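Local coordinates for histidine acid phosphatase (Hafnia alvei, PDB 4ARU), which belongs to branch 2 of the histidine phosphatase superfamily, whose members share an alpha/beta fold with a central mixed sheet and a helical region beside it, at residues Trp42-Lys45 / Ile49-Arg52; Glu147-Thr152 / Met260-Tyr265; Ala163-Met168 / Glu211-Leu216; Leu172-Ser177 / Ser192-Ser197; Ile223-His228 / Pro324-Asn329. All coordinates share one frame; numbering follows the deposited sequence.

Contact 1 (Trp42-Lys45 / Ile49-Arg52)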
# COMPACT_ATOMS: atom_id res chain seq x y z
N TRP A 42 -20.45 0.51 -9.64
CA TRP A 42 -19.79 1.60 -8.92
C TRP A 42 -20.15 2.95 -9.55
O TRP A 42 -20.58 3.02 -10.71
CB TRP A 42 -18.27 1.38 -8.94
CG TRP A 42 -17.89 0.35 -7.96
CD1 TRP A 42 -18.13 -1.01 -8.03
CD2 TRP A 42 -17.22 0.56 -6.73
NE1 TRP A 42 -17.65 -1.64 -6.91
CE2 TRP A 42 -17.09 -0.69 -6.09
CE3 TRP A 42 -16.69 1.68 -6.11
CZ2 TRP A 42 -16.47 -0.83 -4.86
CZ3 TRP A 42 -16.08 1.54 -4.87
CH2 TRP A 42 -15.99 0.31 -4.26
N PRO A 43 -20.01 4.04 -8.78
CA PRO A 43 -20.48 5.34 -9.25
C PRO A 43 -19.42 6.13 -10.02
O PRO A 43 -19.66 7.30 -10.34
CB PRO A 43 -20.84 6.05 -7.96
CG PRO A 43 -19.83 5.53 -7.02
CD PRO A 43 -19.71 4.06 -7.34
N VAL A 44 -18.32 5.47 -10.37
CA VAL A 44 -17.26 6.07 -11.15
C VAL A 44 -16.72 4.99 -12.07
O VAL A 44 -16.99 3.81 -11.90
CB VAL A 44 -16.08 6.55 -10.25
CG1 VAL A 44 -16.52 7.66 -9.31
CG2 VAL A 44 -15.46 5.42 -9.46
N LYS A 45 -15.94 5.45 -13.03
CA LYS A 45 -15.23 4.59 -13.94
C LYS A 45 -14.38 3.58 -13.21
O LYS A 45 -13.81 3.86 -12.16
CB LYS A 45 -14.36 5.48 -14.81
CG LYS A 45 -13.62 4.77 -15.93
CD LYS A 45 -12.87 5.75 -16.76
CE LYS A 45 -12.03 5.00 -17.79
NZ LYS A 45 -11.30 5.98 -18.59
N ILE A 49 -10.78 6.62 -8.13
CA ILE A 49 -11.17 6.88 -6.75
C ILE A 49 -12.58 7.43 -6.76
O ILE A 49 -12.99 8.12 -7.69
CB ILE A 49 -10.22 7.89 -6.08
CG1 ILE A 49 -10.43 7.95 -4.56
CG2 ILE A 49 -10.35 9.26 -6.66
CD1 ILE A 49 -9.30 8.69 -3.85
N THR A 50 -13.40 7.07 -5.79
CA THR A 50 -14.76 7.63 -5.66
C THR A 50 -14.77 8.89 -4.81
O THR A 50 -13.81 9.15 -4.04
CB THR A 50 -15.74 6.64 -4.94
OG1 THR A 50 -15.28 6.41 -3.59
CG2 THR A 50 -15.78 5.32 -5.68
N PRO A 51 -15.83 9.69 -4.93
CA PRO A 51 -15.90 10.88 -4.06
C PRO A 51 -15.82 10.51 -2.56
O PRO A 51 -15.20 11.22 -1.75
CB PRO A 51 -17.18 11.55 -4.49
CG PRO A 51 -17.36 11.13 -5.92
CD PRO A 51 -16.79 9.74 -6.04
N ARG A 52 -16.42 9.38 -2.20
CA ARG A 52 -16.28 8.93 -0.82
C ARG A 52 -14.83 8.60 -0.49
O ARG A 52 -14.38 8.89 0.59
CB ARG A 52 -17.21 7.73 -0.56
CG ARG A 52 -17.00 7.07 0.77
CD ARG A 52 -18.23 6.31 1.13
NE ARG A 52 -17.98 5.40 2.23
CZ ARG A 52 -18.85 5.07 3.16
NH1 ARG A 52 -20.06 5.59 3.22
NH2 ARG A 52 -18.45 4.19 4.06

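Contact 2 (Glu147-Thr152 / Met260-Tyr265)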
# COMPACT_ATOMS: atom_id res chain seq x y z
N GLU A 147 8.91 -19.14 -5.10
CA GLU A 147 8.85 -20.44 -4.42
C GLU A 147 9.51 -20.36 -3.05
O GLU A 147 8.97 -20.89 -2.06
CB GLU A 147 9.47 -21.53 -5.27
CG GLU A 147 9.43 -22.86 -4.53
CD GLU A 147 9.72 -24.07 -5.38
OE1 GLU A 147 9.51 -24.03 -6.62
OE2 GLU A 147 10.16 -25.11 -4.81
N LYS A 148 10.64 -19.66 -2.97
CA LYS A 148 11.33 -19.48 -1.70
C LYS A 148 10.46 -18.74 -0.69
O LYS A 148 10.35 -19.10 0.48
CB LYS A 148 12.64 -18.74 -1.93
CG LYS A 148 13.49 -18.57 -0.68
CD LYS A 148 14.71 -17.72 -1.01
CE LYS A 148 15.41 -17.18 0.23
NZ LYS A 148 16.02 -18.30 0.98
N GLN A 149 9.80 -17.69 -1.15
CA GLN A 149 8.94 -16.91 -0.27
C GLN A 149 7.77 -17.78 0.22
O GLN A 149 7.39 -17.70 1.36
CB GLN A 149 8.40 -15.64 -0.98
CG GLN A 149 7.67 -14.67 -0.07
CD GLN A 149 8.59 -13.79 0.75
OE1 GLN A 149 9.80 -13.91 0.75
NE2 GLN A 149 8.01 -12.82 1.35
N ALA A 150 7.18 -18.58 -0.67
CA ALA A 150 6.05 -19.45 -0.31
C ALA A 150 6.50 -20.61 0.58
O ALA A 150 5.72 -21.09 1.40
CB ALA A 150 5.39 -20.01 -1.55
N GLY A 151 7.74 -21.06 0.44
CA GLY A 151 8.23 -22.21 1.21
C GLY A 151 7.82 -23.54 0.65
O GLY A 151 8.06 -24.57 1.27
N THR A 152 7.20 -23.54 -0.54
CA THR A 152 6.64 -24.75 -1.15
C THR A 152 6.46 -24.45 -2.65
O THR A 152 6.30 -23.29 -3.02
CB THR A 152 5.32 -25.15 -0.44
OG1 THR A 152 4.99 -26.52 -0.69
CG2 THR A 152 4.16 -24.27 -0.85
N MET A 260 3.83 -11.87 -4.28
CA MET A 260 3.99 -11.15 -5.54
C MET A 260 4.56 -9.75 -5.36
O MET A 260 5.01 -9.12 -6.33
CB MET A 260 2.65 -11.15 -6.27
CG MET A 260 2.10 -12.56 -6.52
SD MET A 260 3.22 -13.80 -7.16
CE MET A 260 3.74 -12.91 -8.62
N SER A 261 4.58 -9.25 -4.14
CA SER A 261 5.12 -7.94 -3.85
C SER A 261 6.16 -7.87 -2.73
O SER A 261 7.05 -7.00 -2.78
CB SER A 261 4.00 -6.95 -3.58
OG SER A 261 3.24 -6.77 -4.79
N ARG A 262 6.10 -8.73 -1.72
CA ARG A 262 7.09 -8.70 -0.65
C ARG A 262 8.33 -9.51 -0.91
O ARG A 262 9.38 -9.19 -0.42
CB ARG A 262 6.49 -9.11 0.71
CG ARG A 262 5.35 -8.23 1.18
CD ARG A 262 4.98 -8.48 2.65
NE ARG A 262 6.08 -8.07 3.50
CZ ARG A 262 6.99 -8.88 4.04
NH1 ARG A 262 6.98 -10.18 3.87
NH2 ARG A 262 8.01 -8.37 4.70
N THR A 263 8.19 -10.57 -1.67
CA THR A 263 9.36 -11.38 -2.08
C THR A 263 10.57 -10.51 -2.42
O THR A 263 10.43 -9.70 -3.32
CB THR A 263 9.00 -12.20 -3.33
OG1 THR A 263 8.01 -13.16 -2.96
CG2 THR A 263 10.23 -12.91 -3.94
N PRO A 264 11.69 -10.63 -1.71
CA PRO A 264 12.75 -9.61 -1.86
C PRO A 264 13.23 -9.37 -3.31
O PRO A 264 13.40 -8.24 -3.71
CB PRO A 264 13.85 -10.09 -0.93
CG PRO A 264 13.05 -10.69 0.19
CD PRO A 264 11.93 -11.45 -0.49
N TYR A 265 13.40 -10.42 -4.08
CA TYR A 265 13.87 -10.23 -5.47
C TYR A 265 12.94 -9.33 -6.25
O TYR A 265 13.35 -8.44 -7.00
CB TYR A 265 14.03 -11.59 -6.15
CG TYR A 265 14.58 -11.51 -7.55
CD1 TYR A 265 15.92 -11.30 -7.78
CD2 TYR A 265 13.75 -11.61 -8.64
CE1 TYR A 265 16.42 -11.22 -9.07
CE2 TYR A 265 14.24 -11.54 -9.92
CZ TYR A 265 15.57 -11.33 -10.12
OH TYR A 265 16.04 -11.23 -11.41
O HOH W 1 9.80 -10.44 2.10

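Contact 3 (Ala163-Met168 / Glu211-Leu216)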
# COMPACT_ATOMS: atom_id res chain seq x y z
N ALA A 163 -9.55 -23.70 3.88
CA ALA A 163 -10.73 -23.08 4.52
C ALA A 163 -11.13 -21.74 3.91
O ALA A 163 -12.30 -21.45 3.68
CB ALA A 163 -10.47 -22.93 6.01
N SER A 164 -10.15 -20.90 3.64
CA SER A 164 -10.37 -19.59 3.07
C SER A 164 -10.94 -19.69 1.65
O SER A 164 -11.87 -18.96 1.27
CB SER A 164 -9.08 -18.78 3.08
OG SER A 164 -8.69 -18.48 4.41
N LEU A 165 -10.39 -20.63 0.87
CA LEU A 165 -10.91 -20.82 -0.49
C LEU A 165 -12.33 -21.36 -0.46
O LEU A 165 -13.21 -20.98 -1.25
CB LEU A 165 -9.98 -21.72 -1.30
CG LEU A 165 -8.62 -21.14 -1.68
CD1 LEU A 165 -7.71 -22.12 -2.41
CD2 LEU A 165 -8.84 -19.91 -2.56
N ALA A 166 -12.62 -22.23 0.50
CA ALA A 166 -13.98 -22.75 0.65
C ALA A 166 -14.95 -21.65 1.06
O ALA A 166 -16.06 -21.60 0.57
CB ALA A 166 -14.03 -23.89 1.65
N LEU A 167 -14.48 -20.75 1.92
CA LEU A 167 -15.33 -19.60 2.29
C LEU A 167 -15.58 -18.70 1.10
O LEU A 167 -16.70 -18.26 0.86
CB LEU A 167 -14.70 -18.80 3.43
CG LEU A 167 -15.42 -17.52 3.86
CD1 LEU A 167 -16.80 -17.84 4.38
CD2 LEU A 167 -14.58 -16.81 4.90
N MET A 168 -14.55 -18.44 0.32
CA MET A 168 -14.72 -17.61 -0.88
C MET A 168 -15.77 -18.27 -1.79
O MET A 168 -16.66 -17.60 -2.34
CB MET A 168 -13.41 -17.42 -1.65
CG MET A 168 -13.54 -16.58 -2.91
SD MET A 168 -14.25 -14.91 -2.69
CE MET A 168 -12.87 -14.01 -2.05
N GLU A 211 -1.71 -16.86 -10.95
CA GLU A 211 -2.96 -17.34 -11.53
C GLU A 211 -3.56 -18.39 -10.62
O GLU A 211 -2.82 -19.04 -9.87
CB GLU A 211 -2.73 -17.97 -12.90
CG GLU A 211 -2.10 -16.99 -13.91
CD GLU A 211 -3.05 -15.84 -14.32
OE1 GLU A 211 -4.28 -15.97 -14.22
OE2 GLU A 211 -2.55 -14.81 -14.83
N GLY A 212 -4.84 -18.61 -10.73
CA GLY A 212 -5.55 -19.61 -9.95
C GLY A 212 -6.35 -19.07 -8.79
O GLY A 212 -6.55 -17.87 -8.64
N ALA A 213 -6.82 -19.99 -7.96
CA ALA A 213 -7.81 -19.67 -6.96
C ALA A 213 -7.34 -18.62 -5.95
O ALA A 213 -8.13 -17.77 -5.49
CB ALA A 213 -8.21 -20.94 -6.26
N VAL A 214 -6.09 -18.72 -5.51
CA VAL A 214 -5.59 -17.79 -4.50
C VAL A 214 -5.49 -16.40 -5.12
O VAL A 214 -5.92 -15.41 -4.55
CB VAL A 214 -4.24 -18.24 -3.86
CG1 VAL A 214 -3.69 -17.15 -2.97
CG2 VAL A 214 -4.40 -19.55 -3.12
N GLY A 215 -4.89 -16.32 -6.31
CA GLY A 215 -4.80 -15.02 -7.02
C GLY A 215 -6.16 -14.40 -7.29
O GLY A 215 -6.34 -13.21 -7.07
N LEU A 216 -7.09 -15.20 -7.77
CA LEU A 216 -8.43 -14.68 -8.06
C LEU A 216 -9.15 -14.29 -6.79
O LEU A 216 -9.70 -13.18 -6.67
CB LEU A 216 -9.21 -15.71 -8.85
CG LEU A 216 -10.68 -15.34 -9.15
CD1 LEU A 216 -10.80 -14.08 -9.96
CD2 LEU A 216 -11.36 -16.50 -9.82

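Contact 4 (Leu172-Ser177 / Ser192-Ser197)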
# COMPACT_ATOMS: atom_id res chain seq x y z
N LEU A 172 -19.35 -16.46 -2.94
CA LEU A 172 -19.69 -16.34 -4.35
C LEU A 172 -20.88 -17.17 -4.76
O LEU A 172 -21.47 -16.89 -5.81
CB LEU A 172 -18.48 -16.81 -5.22
CG LEU A 172 -17.25 -15.94 -5.09
CD1 LEU A 172 -16.14 -16.68 -5.80
CD2 LEU A 172 -17.45 -14.55 -5.67
N ASP A 173 -21.25 -18.21 -4.01
CA ASP A 173 -22.12 -19.28 -4.56
C ASP A 173 -21.54 -19.85 -5.84
O ASP A 173 -22.24 -20.14 -6.81
CB ASP A 173 -23.56 -18.79 -4.74
CG ASP A 173 -24.24 -18.55 -3.40
OD1 ASP A 173 -24.49 -19.57 -2.74
OD2 ASP A 173 -24.54 -17.40 -2.98
N PHE A 174 -20.22 -20.06 -5.79
CA PHE A 174 -19.47 -20.57 -6.93
C PHE A 174 -20.08 -21.83 -7.58
O PHE A 174 -20.12 -21.94 -8.80
CB PHE A 174 -17.98 -20.77 -6.55
CG PHE A 174 -17.14 -21.44 -7.64
CD1 PHE A 174 -16.72 -20.72 -8.77
CD2 PHE A 174 -16.74 -22.75 -7.51
CE1 PHE A 174 -15.95 -21.34 -9.73
CE2 PHE A 174 -15.97 -23.36 -8.49
CZ PHE A 174 -15.57 -22.65 -9.58
N PRO A 175 -20.52 -22.80 -6.77
CA PRO A 175 -21.01 -24.03 -7.40
C PRO A 175 -22.23 -23.81 -8.32
O PRO A 175 -22.48 -24.64 -9.21
CB PRO A 175 -21.37 -24.91 -6.19
CG PRO A 175 -20.50 -24.42 -5.09
CD PRO A 175 -20.39 -22.95 -5.30
N LYS A 176 -22.95 -22.72 -8.08
CA LYS A 176 -24.11 -22.37 -8.91
C LYS A 176 -23.79 -21.38 -10.01
O LYS A 176 -24.71 -20.89 -10.67
CB LYS A 176 -25.21 -21.78 -8.04
CG LYS A 176 -25.76 -22.73 -6.99
CD LYS A 176 -26.42 -21.88 -5.92
CE LYS A 176 -27.24 -22.66 -4.91
NZ LYS A 176 -27.57 -21.71 -3.80
N SER A 177 -22.50 -21.13 -10.25
CA SER A 177 -22.06 -20.06 -11.12
C SER A 177 -22.00 -20.55 -12.57
O SER A 177 -21.90 -21.75 -12.84
CB SER A 177 -20.71 -19.56 -10.69
OG SER A 177 -19.70 -20.51 -11.02
N SER A 192 -11.17 -24.55 -5.42
CA SER A 192 -9.73 -24.85 -5.34
C SER A 192 -9.25 -25.84 -6.44
O SER A 192 -8.24 -25.60 -7.08
CB SER A 192 -9.37 -25.39 -3.96
OG SER A 192 -7.98 -25.76 -3.90
N GLN A 193 -9.98 -26.93 -6.63
CA GLN A 193 -9.60 -27.97 -7.59
C GLN A 193 -9.65 -27.42 -9.01
O GLN A 193 -8.82 -27.76 -9.84
CB GLN A 193 -10.58 -29.14 -7.46
CG GLN A 193 -10.18 -30.41 -8.22
CD GLN A 193 -10.38 -30.31 -9.73
OE1 GLN A 193 -11.31 -29.66 -10.19
NE2 GLN A 193 -9.50 -30.95 -10.50
N ALA A 194 -10.66 -26.60 -9.28
CA ALA A 194 -10.87 -26.03 -10.62
C ALA A 194 -9.75 -25.08 -11.04
O ALA A 194 -9.52 -24.90 -12.25
CB ALA A 194 -12.20 -25.34 -10.70
N MET A 195 -9.10 -24.43 -10.07
CA MET A 195 -8.17 -23.34 -10.32
C MET A 195 -6.90 -23.51 -9.51
O MET A 195 -6.62 -22.74 -8.60
CB MET A 195 -8.81 -21.98 -10.01
CG MET A 195 -9.93 -21.69 -10.98
SD MET A 195 -10.71 -20.09 -10.62
CE MET A 195 -12.34 -20.63 -10.19
N PRO A 196 -6.08 -24.49 -9.90
CA PRO A 196 -4.79 -24.63 -9.24
C PRO A 196 -3.91 -23.39 -9.36
O PRO A 196 -4.00 -22.65 -10.35
CB PRO A 196 -4.16 -25.83 -9.95
CG PRO A 196 -4.80 -25.82 -11.28
CD PRO A 196 -6.23 -25.42 -11.03
N SER A 197 -3.12 -23.09 -8.34
CA SER A 197 -2.19 -21.98 -8.42
C SER A 197 -1.07 -22.23 -9.44
O SER A 197 -0.59 -23.37 -9.59
CB SER A 197 -1.55 -21.67 -7.03
OG SER A 197 -2.45 -21.10 -6.14

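Contact 5 (Ile223-His228 / Pro324-Asn329)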
# COMPACT_ATOMS: atom_id res chain seq x y z
N ILE A 223 -12.00 -6.54 -3.47
CA ILE A 223 -13.19 -5.85 -3.97
C ILE A 223 -14.28 -5.79 -2.89
O ILE A 223 -14.94 -4.77 -2.72
CB ILE A 223 -13.70 -6.44 -5.31
CG1 ILE A 223 -12.64 -6.12 -6.38
CG2 ILE A 223 -15.12 -5.95 -5.60
CD1 ILE A 223 -12.85 -6.87 -7.67
N PHE A 224 -14.51 -6.89 -2.15
CA PHE A 224 -15.51 -6.85 -1.10
C PHE A 224 -15.13 -5.81 -0.05
O PHE A 224 -15.99 -5.08 0.42
CB PHE A 224 -15.65 -8.22 -0.44
CG PHE A 224 -16.09 -9.33 -1.37
CD1 PHE A 224 -16.92 -9.13 -2.46
CD2 PHE A 224 -15.68 -10.61 -1.11
CE1 PHE A 224 -17.31 -10.18 -3.27
CE2 PHE A 224 -16.07 -11.68 -1.93
CZ PHE A 224 -16.88 -11.47 -3.00
N LEU A 225 -13.86 -5.75 0.32
CA LEU A 225 -13.43 -4.78 1.31
C LEU A 225 -13.69 -3.35 0.78
O LEU A 225 -14.10 -2.46 1.52
CB LEU A 225 -11.95 -4.96 1.58
CG LEU A 225 -11.44 -4.05 2.71
CD1 LEU A 225 -10.64 -4.87 3.67
CD2 LEU A 225 -10.66 -2.85 2.22
N LEU A 226 -13.40 -3.16 -0.50
CA LEU A 226 -13.66 -1.86 -1.13
C LEU A 226 -15.14 -1.51 -1.13
O LEU A 226 -15.50 -0.38 -0.84
CB LEU A 226 -13.07 -1.75 -2.53
CG LEU A 226 -11.55 -1.78 -2.63
CD1 LEU A 226 -11.02 -1.99 -4.06
CD2 LEU A 226 -10.99 -0.49 -2.08
N GLU A 227 -16.00 -2.48 -1.41
CA GLU A 227 -17.44 -2.25 -1.39
C GLU A 227 -17.87 -1.78 0.02
O GLU A 227 -18.67 -0.89 0.18
CB GLU A 227 -18.20 -3.53 -1.69
CG GLU A 227 -18.08 -4.03 -3.14
CD GLU A 227 -18.72 -5.38 -3.36
OE1 GLU A 227 -19.17 -5.97 -2.36
OE2 GLU A 227 -18.79 -5.85 -4.52
N HIS A 228 -17.31 -2.44 1.01
CA HIS A 228 -17.59 -2.11 2.39
C HIS A 228 -17.10 -0.72 2.80
O HIS A 228 -17.82 0.06 3.42
CB HIS A 228 -17.01 -3.19 3.29
CG HIS A 228 -17.42 -3.09 4.73
ND1 HIS A 228 -18.63 -3.57 5.20
CD2 HIS A 228 -16.78 -2.56 5.80
CE1 HIS A 228 -18.68 -3.37 6.52
NE2 HIS A 228 -17.59 -2.73 6.89
N PRO A 324 -4.61 -4.02 13.71
CA PRO A 324 -5.84 -4.20 14.49
C PRO A 324 -7.04 -3.50 13.83
O PRO A 324 -6.94 -2.36 13.41
CB PRO A 324 -5.52 -3.54 15.84
CG PRO A 324 -4.06 -3.74 15.94
CD PRO A 324 -3.49 -3.54 14.56
N GLY A 325 -8.12 -4.23 13.68
CA GLY A 325 -9.34 -3.69 13.09
C GLY A 325 -9.37 -3.54 11.60
O GLY A 325 -10.34 -3.07 11.04
N GLN A 326 -8.34 -4.03 10.94
CA GLN A 326 -8.21 -3.84 9.47
C GLN A 326 -7.61 -5.11 8.85
O GLN A 326 -6.38 -5.31 8.90
CB GLN A 326 -7.36 -2.61 9.22
CG GLN A 326 -7.05 -2.33 7.75
CD GLN A 326 -8.30 -2.35 6.89
OE1 GLN A 326 -8.60 -3.35 6.23
NE2 GLN A 326 -9.02 -1.24 6.86
N PRO A 327 -8.45 -5.93 8.24
CA PRO A 327 -7.97 -7.19 7.69
C PRO A 327 -7.03 -7.08 6.49
O PRO A 327 -6.24 -8.00 6.30
CB PRO A 327 -9.24 -7.93 7.33
CG PRO A 327 -10.29 -6.95 7.20
CD PRO A 327 -9.90 -5.76 8.03
N ASP A 328 -7.07 -6.00 5.74
CA ASP A 328 -6.13 -5.80 4.63
C ASP A 328 -4.82 -5.19 5.18
O ASP A 328 -4.87 -4.15 5.85
CB ASP A 328 -6.79 -4.83 3.64
CG ASP A 328 -5.98 -4.60 2.35
OD1 ASP A 328 -4.83 -5.11 2.22
OD2 ASP A 328 -6.53 -3.90 1.46
N ASN A 329 -3.67 -5.80 4.96
CA ASN A 329 -2.39 -5.24 5.42
C ASN A 329 -2.02 -3.96 4.72
O ASN A 329 -1.20 -3.24 5.23
CB ASN A 329 -1.21 -6.22 5.23
CG ASN A 329 -1.30 -7.45 6.12
OD1 ASN A 329 -2.03 -7.46 7.10
ND2 ASN A 329 -0.60 -8.51 5.74

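Contact 1 (Trp42-Lys45 / Ile49-Arg52)
Trp42, Pro43 and Val44 converge on one methyl group, CG2 of Thr50. The indole receives it at its edge and in its own plane, Thr50 CG2 lying 3.8 Å from Trp42 CE3, so the methyl meets the C-H rim of the ring and not a face. Val44 meets the threonine at about a right angle, with its CG2 3.8 Å from Thr50 CG2. The other branch of the valine slides past Pro51 in the opposite direction and puts CG1 3.9 Å from Pro51 CD. Val44 suits its place because its two methyls reach different neighbours. Thr50 is the N-cap of helix 51-70, which follows directly. With chi1 at 63°, OG1 stands between the backbone N and the carbonyl carbon and bonds to Gly53 N in the first turn, while CG2 is left anti to the carbonyl carbon, facing the loop 42-45. The hydroxyl also bonds to OE1 of Gln230, so its polar end is gripped twice while its methyl packs. Pro51, with no N-H to offer, fits the first turn of a helix, where such groups have no carbonyl of a preceding turn to meet. The indole of Trp42 also rests on Leu226 and Glu227 of helix 213-229.

Contact 2 (Glu147-Thr152 / Met260-Tyr265)
With CG of Gln149 anti to its own nitrogen (chi1 -171°) and the chain bent at chi2 (80°), the amide of this glutamine folds over the backbone of Thr263, CD of Gln149 standing 3.8 Å from CA of Thr263. In Thr263, OG1 stands beside the backbone N and bonds back to Leu259 O. That same oxygen lies close against the glutamine's aliphatic part, 3.2 Å from Gln149 CB. The two ends of the amide find different company. OE1 of Gln149 sits 3.5 Å from CD of Pro264, whereas NE2 donates to a water at 3.1 Å, and that water donates in turn to Arg262 O at 2.8 Å. Structurally, the end of helix 139-150 meets the joint between helices 243-262 and 264-282: Thr263 ends one helix and holds the N-cap position of the next, though its side chain makes no capping bond, and Pro264 starts the new turn without needing an N-H partner. Helix 139-150 stops at Gly151, whose positive phi a glycine adopts easily. The Arg262 side chain crosses that of Gln149 at about a right angle, though the amide and guanidinium planes are 40° apart, and NH1 of Arg262 lies 3.8 Å from NE2 of Gln149. Both nitrogens are bound to OD1 of Asp258, in a salt bridge and a hydrogen bond respectively, an anion that would offset the arginine's charge.

Contact 3 (Ala163-Met168 / Glu211-Leu216)
Leu165 reaches from helix 162-172 to the first turn of helix 213-229, and its two methyl groups make the apolar part of the contact. CG of Leu165 is anti to the carbonyl carbon (chi1 -70°), which turns both methyls toward Ala213. CD2 of Leu165 lies 3.9 Å from CB of Ala213, and CD1 is 4.1 Å from that same CB. CD1 also comes within 4.3 Å of CG2 of Val214, a looser touch. Alanine suits this position because its short side chain lets the leucine come close to the helix backbone. A second kind of contact sets carbon against a polar atom: CD2 of Leu165 rests 3.7 Å from the carbonyl oxygen of Ala213. No hydrogen bond crosses between the segments; within the second, Leu216 N bonds to Gly212 O at 2.9 Å. Gly212 holds the N-cap position, where any CB would press against the preceding carbonyl oxygen. Strand 208-211, half of a small antiparallel hairpin with strand 198-201, runs straight into the helix at this point. Phe191 of helix 191-194 touches both Leu165 and Ala213, Leu252 of helix 243-262 packs on Leu165, and one turn further along Met168 lies on Ala217 and Leu220.

Contact 4 (Leu172-Ser177 / Ser192-Ser197)
Phe174 and Met195 meet although the backbones stay far apart: the nearest CA atoms, those of Phe174 and Ser192, are 10.8 Å apart, and only the ends of side chains bridge the gap. The phenylalanine ring and the methionine come from opposite directions, and CE of Met195 reaches 3.7 Å from CE1 of Phe174, oblique to the ring. CB of Ala194 makes a lighter touch, 4.5 Å from CZ of Phe174. To get there Met195 runs extended as far as its sulfur and then turns at chi3 (-116°), away from a staggered value. A long, unbranched and flexible side chain is well suited to such a reach. The ring is further enclosed by Phe191, which meets it edge-to-face, and by Tyr179, and it touches Cys180 and Cys189, which form a disulfide. On its own side the loop is firmly shaped. Helix 162-172 ends in a Schellman motif with Asp173, of positive phi, as its C-prime residue. Phe174 O then accepts two bonds, from Ser177 N at 2.9 Å and from Ser177 OG at 2.7 Å, the hydroxyl lying in the carbonyl plane on a lone pair. Ser177 is also the N-cap of helix 178-182. Asp173 OD2 is bonded to His37. Across the gap itself nothing polar is exchanged, so cohesion there probably rests on dispersion and the burial of Phe174 and Met195, while the bonds to Phe174 O and the Schellman motif hold the backbone that carries the ring.

Contact 5 (Ile223-His228 / Pro324-Asn329)
Leu225, on helix 213-229, packs against an irregular loop, 324-329, leading from helix 307-317 toward strand 335-342 of the central mixed sheet. One methyl does all the touching. CG of Leu225 stands anti to the backbone N (chi1 -175°) and chi2 is 132°, off a staggered value, which carries CD1 to 3.9 Å from CB of Asp328 and 4.1 Å from CG of Pro327. An apolar leucine suits this place because its methyl meets the Pro327 ring and the Asp328 methylene. The aspartate, crossed at about a right angle, offers its methylene while its carboxylate is engaged elsewhere: OD1 bonds to Thr330 N, closing an Asx turn, and OD2 makes a long, weak ion pair with Arg18, the first residue of the active-site RHGxRxP signature of histidine acid phosphatases. Gln326 is bent at chi2, and its amide folds back over its own loop; Gln357 O holds NE2. Leu359 of helix 359-363 touches both Leu225 and Pro327. The folded amide brings OE1 of Gln326 3.6 Å from CD1 of Leu225, and on a lone pair in the carbonyl plane that oxygen accepts Asp328 N at 3.1 Å, with an N-H...O angle of 158°.

Overall arrangement
Helix 213-229 ties most of the set together: its start serves contact 3, its end contact 5, whose centres are about 16 Å apart, and Met168 SD lies 3.8 Å from Phe224 CE2 between them. Contacts 3 and 4 are the closest pair, about 8 Å between centres, joined by a probable hydrogen bond from Ala213 N to Met195 O at 2.8 Å. Contact 1 meets contact 5 where Trp42 CH2 packs 3.5 Å from Leu226 O. Contact 2 touches none of the others. The weak ion pair of Asp328 with Arg18 ties contact 5 to the active-site signature. A sodium ion is about 8 Å from the Trp42 side chain and about 10 Å from that of Leu225.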